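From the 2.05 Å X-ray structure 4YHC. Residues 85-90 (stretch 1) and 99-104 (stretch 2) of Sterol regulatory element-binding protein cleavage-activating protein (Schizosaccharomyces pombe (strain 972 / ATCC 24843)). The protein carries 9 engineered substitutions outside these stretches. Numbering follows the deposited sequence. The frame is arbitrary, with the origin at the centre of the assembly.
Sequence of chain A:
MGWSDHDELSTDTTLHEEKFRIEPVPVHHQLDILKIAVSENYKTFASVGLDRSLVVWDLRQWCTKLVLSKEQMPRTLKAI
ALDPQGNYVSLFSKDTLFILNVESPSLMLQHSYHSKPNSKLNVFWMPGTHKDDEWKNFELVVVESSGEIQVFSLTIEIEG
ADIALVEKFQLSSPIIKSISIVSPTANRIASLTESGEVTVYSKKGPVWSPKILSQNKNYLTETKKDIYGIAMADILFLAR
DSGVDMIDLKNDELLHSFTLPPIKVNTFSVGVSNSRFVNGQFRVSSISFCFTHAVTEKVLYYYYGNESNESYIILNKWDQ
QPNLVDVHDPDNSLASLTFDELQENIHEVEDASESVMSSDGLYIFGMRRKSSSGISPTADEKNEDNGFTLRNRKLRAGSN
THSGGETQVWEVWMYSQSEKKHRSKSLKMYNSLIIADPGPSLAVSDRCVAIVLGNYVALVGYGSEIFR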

# COMPACT_ATOMS: atom_id res chain seq x y z
N GLN A 85 5.51 -12.04 3.64
CA GLN A 85 5.57 -12.37 5.07
C GLN A 85 6.53 -11.52 5.84
O GLN A 85 6.57 -11.58 7.08
CB GLN A 85 5.92 -13.88 5.26
CG GLN A 85 4.77 -14.82 4.91
CD GLN A 85 3.49 -14.45 5.64
OE1 GLN A 85 3.42 -14.48 6.88
NE2 GLN A 85 2.46 -14.03 4.88
N GLY A 86 7.26 -10.66 5.16
CA GLY A 86 8.17 -9.77 5.87
C GLY A 86 9.45 -10.36 6.42
O GLY A 86 10.01 -9.85 7.40
N ASN A 87 9.90 -11.46 5.82
CA ASN A 87 11.12 -12.14 6.26
C ASN A 87 12.32 -11.89 5.39
O ASN A 87 13.47 -12.06 5.85
CB ASN A 87 10.90 -13.65 6.34
CG ASN A 87 9.83 -14.01 7.33
OD1 ASN A 87 9.81 -13.48 8.42
ND2 ASN A 87 8.89 -14.79 6.91
N TYR A 88 12.07 -11.51 4.14
CA TYR A 88 13.12 -11.22 3.18
C TYR A 88 12.93 -9.83 2.53
O TYR A 88 11.80 -9.35 2.35
CB TYR A 88 13.11 -12.32 2.08
CG TYR A 88 13.27 -13.68 2.66
CD1 TYR A 88 14.53 -14.14 3.10
CD2 TYR A 88 12.19 -14.50 2.85
CE1 TYR A 88 14.67 -15.39 3.70
CE2 TYR A 88 12.34 -15.75 3.47
CZ TYR A 88 13.58 -16.17 3.89
OH TYR A 88 13.70 -17.42 4.50
N VAL A 89 14.03 -9.20 2.21
CA VAL A 89 14.01 -7.96 1.44
C VAL A 89 14.86 -8.17 0.19
O VAL A 89 15.95 -8.84 0.27
CB VAL A 89 14.55 -6.79 2.25
CG1 VAL A 89 14.31 -5.48 1.53
CG2 VAL A 89 13.83 -6.67 3.58
N SER A 90 14.38 -7.63 -0.94
CA SER A 90 15.14 -7.58 -2.20
C SER A 90 15.50 -6.18 -2.49
O SER A 90 14.62 -5.33 -2.56
CB SER A 90 14.35 -8.07 -3.42
OG SER A 90 13.11 -7.39 -3.54
N ILE A 99 19.38 -10.30 -1.99
CA ILE A 99 18.28 -10.87 -1.22
C ILE A 99 18.77 -11.10 0.19
O ILE A 99 19.70 -11.94 0.40
CB ILE A 99 17.82 -12.25 -1.74
CG1 ILE A 99 17.41 -12.18 -3.22
CG2 ILE A 99 16.72 -12.83 -0.85
CD1 ILE A 99 16.33 -11.20 -3.56
N LEU A 100 18.18 -10.35 1.13
CA LEU A 100 18.51 -10.46 2.54
C LEU A 100 17.45 -11.09 3.38
O LEU A 100 16.24 -10.80 3.27
CB LEU A 100 18.83 -9.11 3.13
CG LEU A 100 20.06 -8.40 2.56
CD1 LEU A 100 19.58 -7.03 2.13
CD2 LEU A 100 21.24 -8.28 3.54
N ASN A 101 17.92 -11.87 4.31
CA ASN A 101 17.09 -12.47 5.30
C ASN A 101 17.01 -11.43 6.39
O ASN A 101 18.05 -10.99 6.91
CB ASN A 101 17.74 -13.75 5.78
CG ASN A 101 16.87 -14.53 6.73
OD1 ASN A 101 16.15 -13.98 7.55
ND2 ASN A 101 16.91 -15.83 6.58
N VAL A 102 15.79 -10.97 6.75
CA VAL A 102 15.74 -9.92 7.79
C VAL A 102 15.43 -10.52 9.16
O VAL A 102 15.74 -9.88 10.15
CB VAL A 102 14.82 -8.73 7.48
CG1 VAL A 102 15.42 -7.86 6.38
CG2 VAL A 102 13.44 -9.18 7.08
N GLU A 103 14.89 -11.74 9.20
CA GLU A 103 14.52 -12.43 10.43
C GLU A 103 15.78 -12.92 11.11
O GLU A 103 15.99 -12.65 12.27
CB GLU A 103 13.52 -13.58 10.13
CG GLU A 103 12.34 -13.70 11.11
CD GLU A 103 11.62 -12.35 11.33
OE1 GLU A 103 10.92 -11.84 10.42
OE2 GLU A 103 11.79 -11.76 12.42
N SER A 104 16.66 -13.58 10.37
CA SER A 104 18.03 -13.85 10.87
C SER A 104 19.05 -13.19 9.96
O SER A 104 19.47 -13.79 8.95
CB SER A 104 18.30 -15.37 10.93
OG SER A 104 17.23 -16.07 11.56

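The ladder between these two antiparallel strands carries on past its last paired residues: beyond the bridge of Tyr88 with Asn101, one more backbone hydrogen bond forms, from Val102 N to Asn87 O, and at 2.7 Å and 170° it is the shortest and straightest of the three that join the stretches. Neither of its residues has extended backbone angles. Asn87 sits at phi/psi -103/-23 and Val102 at -99/-18, so both chains turn at the same level, yet the N-H of Val102 still points almost straight at Asn87 O.

Further along, the pattern is textbook. Val89 and Leu100 form the hydrogen-bonded pair, exchanging Val89 N to Leu100 O (2.9 Å) and Leu100 N to Val89 O (2.8 Å), with their CA atoms 5.3 Å apart. The non-hydrogen-bonded pairs that flank it, Tyr88 with Asn101 and Ser90 with Ile99, bring their CA atoms to 4.7 Å. Each carbonyl of the central pair also receives a CA-H contact: Tyr88 CA lies 3.1 Å from Leu100 O, and Ile99 CA lies 3.4 Å from Val89 O. The strand axes run at 159°, close to fully antiparallel.

The alternation of the strands sorts the side chains. Tyr88, Ser90, Ile99 and Asn101 share one face, while Val89 and Leu100 occupy the other. On the first face, Ile99, in the m, m rotamer, extends CD1 to within 3.7 Å of Ser90 CB. Tyr88 and Asn101 touch through their side chains: Tyr88 CE1 is 3.7 Å from Asn101 ND2, with the amide oblique to the ring.

On the face of Val89, the tightest apolar contact is diagonal. Val89 CG2 packs 3.4 Å from Val102 CG1, whereas the side chain of Leu100, its direct partner in register, comes no nearer than 4.1 Å to the opposing stretch. Val102 thus serves the contact twice, through its amide and through its methyl groups, for its CG2 also lies 3.5 Å from Gly86 O. Val89 has the largest area covered by the opposing stretch, 77 Å² of the 471 Å² buried in total.

The turns have local rules of their own. Gly86 adopts phi/psi 75/24, where a CB would be jammed against the carbonyl oxygen of the preceding residue; the backbone alone calls for glycine, with no need to invoke crowding from the other stretch. In stretch 2, Asn101, at chi1 t, brings its OD1 to two amides further along its own stretch: OD1 accepts a hydrogen bond from Ser104 N at 2.9 Å and a weak one from Glu103 N at 3.1 Å. Glu103 points its CA-to-CB bond toward stretch 1, but it is poorly ordered and exposed. The lesson is one of economy: short backbone hydrogen bonds set the register, one valine-valine diagonal gives the tight apolar contact beside the Val89-Leu100 pair, and a glycine and an asparagine accompany the turning chains.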